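Local structure of protein FimX (Pseudomonas aeruginosa PAO1, 3HV8) at residues 19-22 with 23-27; 63-67 with 68-72. The protein is an EAL-domain protein whose TIM-barrel-like domain binds C2E in a pocket. All coordinates share one frame; numbering follows the deposited sequence.

Contact 1 (19-22 with 23-27) is the first turns of helix 20-30, at the surface of the EAL domain. Contact 2 (63-67 with 68-72) is the turn that leads from strand 64-65 into helix 71-76, and it borders the C2E pocket. Their centres lie about 11 Å apart, and the two meet through Phe70. Leu24 CD2 packs on Phe70 CD1 at 3.7 Å, and Val20 CG1 lies 4.0 Å from Phe70 CB. Contact 2 touches C2E directly through Pro67 and Leu71. Contact 1 stands behind it: the side chain of Leu24 is about 11 Å from C2E at the nearest atoms.

Contact 1 (19-22 with 23-27); sequences DVIA and ILQQA
Val20 and Leu24 lie side by side on the first turns of helix 20-30, an alpha-helix opened by an aspartate N-cap. Their side chains point the same way, and Val20 CG1 touches Leu24 CD1 at 3.7 Å. The first torsion of Val20 (chi1 175°) sets CG1 anti to the backbone N, beside the carbonyl carbon, which brings this methyl up against Leu24. Leu24 CG also sits 3.3 Å from Val20 O, so the leucine leans on the backbone of the preceding turn. The next pair, Ile21 and Gln25, meets at a slant. Ile21 CG2 approaches the amide carbon Gln25 CD at 3.9 Å, and the extended Gln25 chain carries its amide back along the helix toward Ile21 and Ala22.

Behind these side chains runs the i to i+4 backbone ladder. Leu24 N bonds to Val20 O at 2.8 Å, and Gln25 N bonds to Ile21 O in a nearly straight N-H...O line of 168°. Ile23 N to Asp19 O and Gln26 N to Ala22 O are the other two bonds between 19-22 and 23-27.

Leu24 is buried. It packs on Phe33 of strand 33-42, on Ala74 of helix 71-76 and on Leu79. Ile21 reaches Ala73 and Ala77. This face joins helix 20-30 to strand 33-42 and to helix 71-76 with the loop after it, while Gln25 and Gln26 are exposed.

Asp19 holds the start of the helix. Its carbonyl accepts from Ile23 N, and its carboxylate caps the N-H of Ala22, one of the first-turn amides. The helix end would be expected to favour the charged form of this carboxylate. Ala22 N reaches Asp19 OD1 at 2.7 Å from above the carboxylate plane, 54° out of it.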
ATOM      1  N   ASP A  19     -25.349   6.256  11.124  1.00 37.94           N
ATOM      2  CA  ASP A  19     -25.478   6.261   9.702  1.00 44.34           C
ATOM      3  C   ASP A  19     -24.073   6.634   9.220  1.00 33.80           C
ATOM      4  O   ASP A  19     -23.804   7.761   8.894  1.00 31.62           O
ATOM      5  CB  ASP A  19     -26.546   7.247   9.253  1.00 41.83           C
ATOM      6  CG  ASP A  19     -26.869   7.159   7.780  1.00 35.79           C
ATOM      7  OD1 ASP A  19     -26.038   6.761   7.030  1.00 52.80           O
ATOM      8  OD2 ASP A  19     -27.972   7.536   7.356  1.00 55.23           O
ATOM      9  N   VAL A  20     -23.187   5.644   9.264  1.00 32.30           N
ATOM     10  CA  VAL A  20     -21.867   5.737   8.689  1.00 29.53           C
ATOM     11  C   VAL A  20     -21.957   6.244   7.254  1.00 31.38           C
ATOM     12  O   VAL A  20     -21.104   7.016   6.833  1.00 27.50           O
ATOM     13  CB  VAL A  20     -21.190   4.340   8.706  1.00 32.01           C
ATOM     14  CG1 VAL A  20     -19.851   4.373   8.000  1.00 33.93           C
ATOM     15  CG2 VAL A  20     -21.026   3.858  10.142  1.00 39.81           C
ATOM     16  N   ILE A  21     -22.983   5.839   6.508  1.00 27.31           N
ATOM     17  CA  ILE A  21     -23.093   6.226   5.102  1.00 28.74           C
ATOM     18  C   ILE A  21     -23.291   7.732   4.966  1.00 29.44           C
ATOM     19  O   ILE A  21     -22.581   8.400   4.206  1.00 29.01           O
ATOM     20  CB  ILE A  21     -24.182   5.441   4.344  1.00 28.84           C
ATOM     21  CG1 ILE A  21     -23.898   3.936   4.447  1.00 29.33           C
ATOM     22  CG2 ILE A  21     -24.262   5.886   2.887  1.00 30.09           C
ATOM     23  CD1 ILE A  21     -22.460   3.565   4.106  1.00 30.60           C
ATOM     24  N   ALA A  22     -24.237   8.277   5.726  1.00 30.10           N
ATOM     25  CA  ALA A  22     -24.446   9.722   5.717  1.00 31.54           C
ATOM     26  C   ALA A  22     -23.187  10.472   6.133  1.00 28.45           C
ATOM     27  O   ALA A  22     -22.835  11.489   5.530  1.00 31.37           O
ATOM     28  CB  ALA A  22     -25.611  10.092   6.633  1.00 35.22           C
ATOM     29  N   ILE A  23     -22.502   9.978   7.163  1.00 27.28           N
ATOM     30  CA  ILE A  23     -21.249  10.579   7.599  1.00 25.02           C
ATOM     31  C   ILE A  23     -20.182  10.560   6.494  1.00 27.82           C
ATOM     32  O   ILE A  23     -19.497  11.554   6.269  1.00 27.61           O
ATOM     33  CB  ILE A  23     -20.726   9.922   8.886  1.00 28.08           C
ATOM     34  CG1 ILE A  23     -21.630  10.284  10.076  1.00 33.98           C
ATOM     35  CG2 ILE A  23     -19.295  10.335   9.173  1.00 31.07           C
ATOM     36  CD1 ILE A  23     -21.239   9.592  11.364  1.00 41.06           C
ATOM     37  N   LEU A  24     -20.046   9.436   5.796  1.00 28.07           N
ATOM     38  CA  LEU A  24     -19.078   9.329   4.706  1.00 25.47           C
ATOM     39  C   LEU A  24     -19.393  10.256   3.540  1.00 28.64           C
ATOM     40  O   LEU A  24     -18.484  10.893   2.988  1.00 28.02           O
ATOM     41  CB  LEU A  24     -19.005   7.883   4.209  1.00 25.03           C
ATOM     42  CG  LEU A  24     -18.320   6.895   5.154  1.00 26.04           C
ATOM     43  CD1 LEU A  24     -18.587   5.470   4.667  1.00 29.73           C
ATOM     44  CD2 LEU A  24     -16.816   7.172   5.257  1.00 27.94           C
ATOM     45  N   GLN A  25     -20.665  10.315   3.153  1.00 27.58           N
ATOM     46  CA  GLN A  25     -21.090  11.196   2.067  1.00 30.98           C
ATOM     47  C   GLN A  25     -20.677  12.638   2.375  1.00 28.63           C
ATOM     48  O   GLN A  25     -20.117  13.335   1.525  1.00 30.84           O
ATOM     49  CB  GLN A  25     -22.604  11.080   1.845  1.00 32.78           C
ATOM     50  CG  GLN A  25     -23.000   9.765   1.158  1.00 34.12           C
ATOM     51  CD  GLN A  25     -24.487   9.440   1.249  1.00 38.56           C
ATOM     52  OE1 GLN A  25     -25.157   9.777   2.230  1.00 42.68           O
ATOM     53  NE2 GLN A  25     -25.005   8.764   0.229  1.00 44.94           N
ATOM     54  N   GLN A  26     -20.944  13.060   3.601  1.00 28.71           N
ATOM     55  CA  GLN A  26     -20.594  14.403   4.058  1.00 31.20           C
ATOM     56  C   GLN A  26     -19.078  14.590   4.161  1.00 31.59           C
ATOM     57  O   GLN A  26     -18.538  15.618   3.757  1.00 30.58           O
ATOM     58  CB  GLN A  26     -21.271  14.646   5.405  1.00 30.95           C
ATOM     59  CG  GLN A  26     -20.890  15.883   6.147  1.00 41.76           C
ATOM     60  CD  GLN A  26     -21.810  16.087   7.328  1.00 50.85           C
ATOM     61  OE1 GLN A  26     -22.959  16.495   7.164  1.00 43.67           O
ATOM     62  NE2 GLN A  26     -21.323  15.773   8.523  1.00 51.26           N
ATOM     63  N   ALA A  27     -18.383  13.595   4.703  1.00 27.23           N
ATOM     64  CA  ALA A  27     -16.931  13.668   4.868  1.00 26.79           C
ATOM     65  C   ALA A  27     -16.191  13.887   3.541  1.00 25.29           C
ATOM     66  O   ALA A  27     -15.203  14.626   3.502  1.00 26.15           O
ATOM     67  CB  ALA A  27     -16.423  12.378   5.542  1.00 26.28           C
TER

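Contact 2 (63-67 with 68-72); sequences QEVPP and AEFLH. With C2E (9,9'-[(2R,3R,3aS,5S,7aR,9R,10R,10aS,12S,14aR)-3,5,10,12-tetrahydroxy-5,12-dioxidooctahydro-2H,7H-difuro[3,2-d:3',2'-j][1,3,7,9,2,8]tetraoxadiphosphacyclododecine-2,9-diyl]bis(2-amino-1,9-dihydro-6H-purin-6-one)), chain B.
A chi1 of 70° puts Phe70 CG between the backbone N and the carbonyl carbon, which turns the ring back toward 65-67. Glu69, extended beyond CG, carries its carboxylate to Val65 and Pro66. These groups meet round the beta-turn 66-69, which leads from strand 64-65 of the EAL domain to Phe70, the N-cap of helix 71-76. Val65 O approaches the edge of the Phe70 ring, 3.4 Å from CE2, while Pro67 O lies over one face, offset toward the rim. The Val65 and Glu69 side chains cross at about a right angle, with Val65 CG1 3.3 Å from Glu69 OE1. Glu69 OE2 lies against Pro66 CD.

Backbone bonds fix the turn. Glu69 N bonds to Pro66 O, the i to i+3 bond that closes it. Pro67 O accepts twice, from Phe70 N well above its carbonyl plane and from Leu71 N within that plane at 2.9 Å.

Arg56 and Leu55, two hydrogen-bonding partners of C2E, touch Pro67 and Phe70 respectively. Pro67 and Leu71 form part of the pocket wall, and Pro67 CB packs on Leu71 CD1 at 3.6 Å. Pro67 CB lies 3.3 Å from C2E O4A, and Leu71 CD1 lies 3.4 Å from C2E N31.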
ATOM      1  N   GLN A  63     -12.362  12.914  15.897  1.00 40.36           N
ATOM      2  CA  GLN A  63     -11.607  11.707  16.237  1.00 43.21           C
ATOM      3  C   GLN A  63     -11.243  10.876  15.003  1.00 26.57           C
ATOM      4  O   GLN A  63     -12.023  10.790  14.057  1.00 34.22           O
ATOM      5  CB  GLN A  63     -12.406  10.835  17.201  1.00 40.42           C
ATOM      6  CG  GLN A  63     -12.677  11.469  18.555  1.00 52.60           C
ATOM      7  CD  GLN A  63     -13.488  10.556  19.455  1.00 68.61           C
ATOM      8  OE1 GLN A  63     -14.588  10.126  19.095  1.00 54.98           O
ATOM      9  NE2 GLN A  63     -12.944  10.250  20.630  1.00 68.43           N
ATOM     10  N   GLU A  64     -10.067  10.254  15.044  1.00 34.00           N
ATOM     11  CA  GLU A  64      -9.652   9.351  13.971  1.00 34.07           C
ATOM     12  C   GLU A  64     -10.364   8.014  14.099  1.00 30.88           C
ATOM     13  O   GLU A  64     -10.329   7.375  15.152  1.00 35.93           O
ATOM     14  CB  GLU A  64      -8.136   9.150  13.972  1.00 30.82           C
ATOM     15  CG  GLU A  64      -7.373  10.367  13.524  1.00 30.26           C
ATOM     16  CD  GLU A  64      -5.871  10.217  13.672  1.00 33.73           C
ATOM     17  OE1 GLU A  64      -5.154  11.195  13.385  1.00 37.76           O
ATOM     18  OE2 GLU A  64      -5.398   9.126  14.068  1.00 39.33           O
ATOM     19  N   VAL A  65     -11.022   7.614  13.018  1.00 28.48           N
ATOM     20  CA  VAL A  65     -11.730   6.343  12.930  1.00 29.86           C
ATOM     21  C   VAL A  65     -11.026   5.488  11.882  1.00 28.28           C
ATOM     22  O   VAL A  65     -10.783   5.937  10.763  1.00 28.51           O
ATOM     23  CB  VAL A  65     -13.189   6.554  12.508  1.00 30.19           C
ATOM     24  CG1 VAL A  65     -13.947   5.234  12.436  1.00 32.88           C
ATOM     25  CG2 VAL A  65     -13.873   7.535  13.456  1.00 34.49           C
ATOM     26  N   PRO A  66     -10.686   4.246  12.244  1.00 28.19           N
ATOM     27  CA  PRO A  66      -9.921   3.356  11.362  1.00 25.15           C
ATOM     28  C   PRO A  66     -10.750   2.763  10.236  1.00 26.19           C
ATOM     29  O   PRO A  66     -11.977   2.648  10.362  1.00 26.37           O
ATOM     30  CB  PRO A  66      -9.477   2.234  12.302  1.00 28.63           C
ATOM     31  CG  PRO A  66     -10.495   2.202  13.371  1.00 34.91           C
ATOM     32  CD  PRO A  66     -11.051   3.598  13.516  1.00 32.65           C
ATOM     33  N   PRO A  67     -10.082   2.376   9.138  1.00 23.98           N
ATOM     34  CA  PRO A  67     -10.721   1.808   7.941  1.00 24.08           C
ATOM     35  C   PRO A  67     -11.664   0.652   8.244  1.00 24.18           C
ATOM     36  O   PRO A  67     -12.686   0.496   7.564  1.00 25.22           O
ATOM     37  CB  PRO A  67      -9.535   1.298   7.124  1.00 26.99           C
ATOM     38  CG  PRO A  67      -8.412   2.215   7.515  1.00 29.29           C
ATOM     39  CD  PRO A  67      -8.632   2.583   8.946  1.00 25.56           C
ATOM     40  N   ALA A  68     -11.327  -0.138   9.253  1.00 24.87           N
ATOM     41  CA  ALA A  68     -12.160  -1.269   9.648  1.00 24.84           C
ATOM     42  C   ALA A  68     -13.621  -0.874   9.869  1.00 28.14           C
ATOM     43  O   ALA A  68     -14.522  -1.662   9.586  1.00 26.92           O
ATOM     44  CB  ALA A  68     -11.609  -1.884  10.913  1.00 27.55           C
ATOM     45  N   GLU A  69     -13.848   0.346  10.359  1.00 25.94           N
ATOM     46  CA  GLU A  69     -15.197   0.786  10.720  1.00 27.25           C
ATOM     47  C   GLU A  69     -15.996   1.444   9.596  1.00 29.14           C
ATOM     48  O   GLU A  69     -17.184   1.752   9.780  1.00 32.98           O
ATOM     49  CB  GLU A  69     -15.138   1.723  11.922  1.00 30.12           C
ATOM     50  CG  GLU A  69     -14.413   1.131  13.117  1.00 37.47           C
ATOM     51  CD  GLU A  69     -14.363   2.074  14.308  1.00 47.32           C
ATOM     52  OE1 GLU A  69     -15.275   2.915  14.444  1.00 54.44           O
ATOM     53  OE2 GLU A  69     -13.414   1.966  15.113  1.00 51.65           O
ATOM     54  N   PHE A  70     -15.390   1.666   8.434  1.00 25.43           N
ATOM     55  CA  PHE A  70     -16.125   2.351   7.367  1.00 25.36           C
ATOM     56  C   PHE A  70     -15.879   1.902   5.931  1.00 21.78           C
ATOM     57  O   PHE A  70     -16.737   2.106   5.092  1.00 24.30           O
ATOM     58  CB  PHE A  70     -15.946   3.881   7.470  1.00 26.39           C
ATOM     59  CG  PHE A  70     -14.557   4.362   7.136  1.00 24.71           C
ATOM     60  CD1 PHE A  70     -14.202   4.641   5.830  1.00 22.85           C
ATOM     61  CD2 PHE A  70     -13.609   4.540   8.142  1.00 24.70           C
ATOM     62  CE1 PHE A  70     -12.913   5.087   5.523  1.00 24.41           C
ATOM     63  CE2 PHE A  70     -12.327   4.993   7.846  1.00 24.57           C
ATOM     64  CZ  PHE A  70     -11.981   5.262   6.538  1.00 24.49           C
ATOM     65  N   LEU A  71     -14.717   1.316   5.614  1.00 23.28           N
ATOM     66  CA  LEU A  71     -14.429   0.980   4.214  1.00 25.09           C
ATOM     67  C   LEU A  71     -15.386  -0.046   3.625  1.00 21.93           C
ATOM     68  O   LEU A  71     -15.807   0.076   2.459  1.00 24.17           O
ATOM     69  CB  LEU A  71     -12.975   0.514   4.016  1.00 25.18           C
ATOM     70  CG  LEU A  71     -11.912   1.607   3.997  1.00 26.29           C
ATOM     71  CD1 LEU A  71     -10.558   0.962   3.706  1.00 31.75           C
ATOM     72  CD2 LEU A  71     -12.251   2.653   2.942  1.00 29.14           C
ATOM     73  N   HIS A  72     -15.759  -1.053   4.421  1.00 23.74           N
ATOM     74  CA  HIS A  72     -16.716  -2.066   3.970  1.00 25.18           C
ATOM     75  C   HIS A  72     -18.069  -1.469   3.598  1.00 23.79           C
ATOM     76  O   HIS A  72     -18.607  -1.741   2.516  1.00 22.92           O
ATOM     77  CB  HIS A  72     -16.866  -3.183   5.018  1.00 25.94           C
ATOM     78  CG  HIS A  72     -17.179  -2.689   6.399  1.00 28.12           C
ATOM     79  ND1 HIS A  72     -17.192  -3.514   7.500  1.00 33.51           N
ATOM     80  CD2 HIS A  72     -17.467  -1.444   6.853  1.00 25.53           C
ATOM     81  CE1 HIS A  72     -17.502  -2.804   8.576  1.00 27.48           C
ATOM     82  NE2 HIS A  72     -17.672  -1.549   8.210  1.00 36.13           N
TER
HETATM   83  P1  C2E B 900      -3.097  -3.154   5.680  1.00 26.53           P
HETATM   84  O2P C2E B 900      -2.152  -3.921   4.645  1.00 35.94           O
HETATM   85  O1P C2E B 900      -3.457  -4.137   6.721  1.00 45.66           O
HETATM   86  O5' C2E B 900      -2.378  -1.986   6.493  1.00 39.66           O
HETATM   87  C5' C2E B 900      -1.578  -2.364   7.630  1.00 33.20           C
HETATM   88  C4' C2E B 900      -2.323  -2.249   8.977  1.00 26.96           C
HETATM   89  O4' C2E B 900      -1.400  -2.579  10.044  1.00 26.51           O
HETATM   90  C3' C2E B 900      -2.632  -0.767   9.151  1.00 24.86           C
HETATM   91  O3' C2E B 900      -3.904  -0.623   9.801  1.00 22.26           O
HETATM   92  C2' C2E B 900      -1.456  -0.227   9.998  1.00 26.46           C
HETATM   93  O2' C2E B 900      -1.801   0.880  10.809  1.00 29.30           O
HETATM   94  C1' C2E B 900      -1.142  -1.448  10.863  1.00 24.07           C
HETATM   95  N9  C2E B 900       0.230  -1.522  11.342  1.00 25.74           N
HETATM   96  C8  C2E B 900       1.321  -0.840  10.858  1.00 28.31           C
HETATM   97  N7  C2E B 900       2.414  -1.302  11.422  1.00 27.53           N
HETATM   98  C5  C2E B 900       2.067  -2.283  12.306  1.00 25.77           C
HETATM   99  C6  C2E B 900       2.804  -3.109  13.184  1.00 28.14           C
HETATM  100  O6  C2E B 900       4.034  -3.084  13.252  1.00 26.79           O
HETATM  101  N1  C2E B 900       2.100  -3.966  13.938  1.00 29.93           N
HETATM  102  C2  C2E B 900       0.744  -4.042  13.869  1.00 34.87           C
HETATM  103  N2  C2E B 900       0.095  -4.948  14.668  1.00 38.87           N
HETATM  104  N3  C2E B 900       0.046  -3.282  13.058  1.00 32.40           N
HETATM  105  C4  C2E B 900       0.679  -2.411  12.270  1.00 25.32           C
HETATM  106  P11 C2E B 900      -4.914   0.472   9.190  1.00 22.13           P
HETATM  107  O21 C2E B 900      -6.193   0.501  10.106  1.00 25.37           O
HETATM  108  O11 C2E B 900      -4.239   1.772   9.002  1.00 24.95           O
HETATM  109  O5A C2E B 900      -5.262  -0.078   7.744  1.00 21.85           O
HETATM  110  C5A C2E B 900      -5.937  -1.338   7.624  1.00 22.65           C
HETATM  111  C4A C2E B 900      -6.326  -1.602   6.171  1.00 21.67           C
HETATM  112  O4A C2E B 900      -7.218  -0.570   5.726  1.00 21.59           O
HETATM  113  C3A C2E B 900      -5.161  -1.569   5.180  1.00 24.28           C
HETATM  114  O3A C2E B 900      -4.510  -2.827   5.054  1.00 25.12           O
HETATM  115  C2A C2E B 900      -5.910  -1.302   3.873  1.00 21.33           C
HETATM  116  O2A C2E B 900      -6.562  -2.500   3.418  1.00 23.31           O
HETATM  117  C1A C2E B 900      -7.025  -0.360   4.342  1.00 21.14           C
HETATM  118  N91 C2E B 900      -6.595   1.017   4.131  1.00 20.76           N
HETATM  119  C81 C2E B 900      -5.910   1.838   4.981  1.00 21.80           C
HETATM  120  N71 C2E B 900      -5.736   2.990   4.394  1.00 20.90           N
HETATM  121  C51 C2E B 900      -6.359   2.989   3.177  1.00 21.56           C
HETATM  122  C61 C2E B 900      -6.550   3.921   2.137  1.00 19.94           C
HETATM  123  O61 C2E B 900      -6.018   5.039   2.123  1.00 22.69           O
HETATM  124  N11 C2E B 900      -7.277   3.485   1.075  1.00 20.23           N
HETATM  125  C21 C2E B 900      -7.809   2.226   0.999  1.00 20.31           C
HETATM  126  N21 C2E B 900      -8.491   1.855  -0.125  1.00 23.07           N
HETATM  127  N31 C2E B 900      -7.619   1.342   1.942  1.00 21.11           N
HETATM  128  C41 C2E B 900      -6.924   1.715   3.023  1.00 20.14           C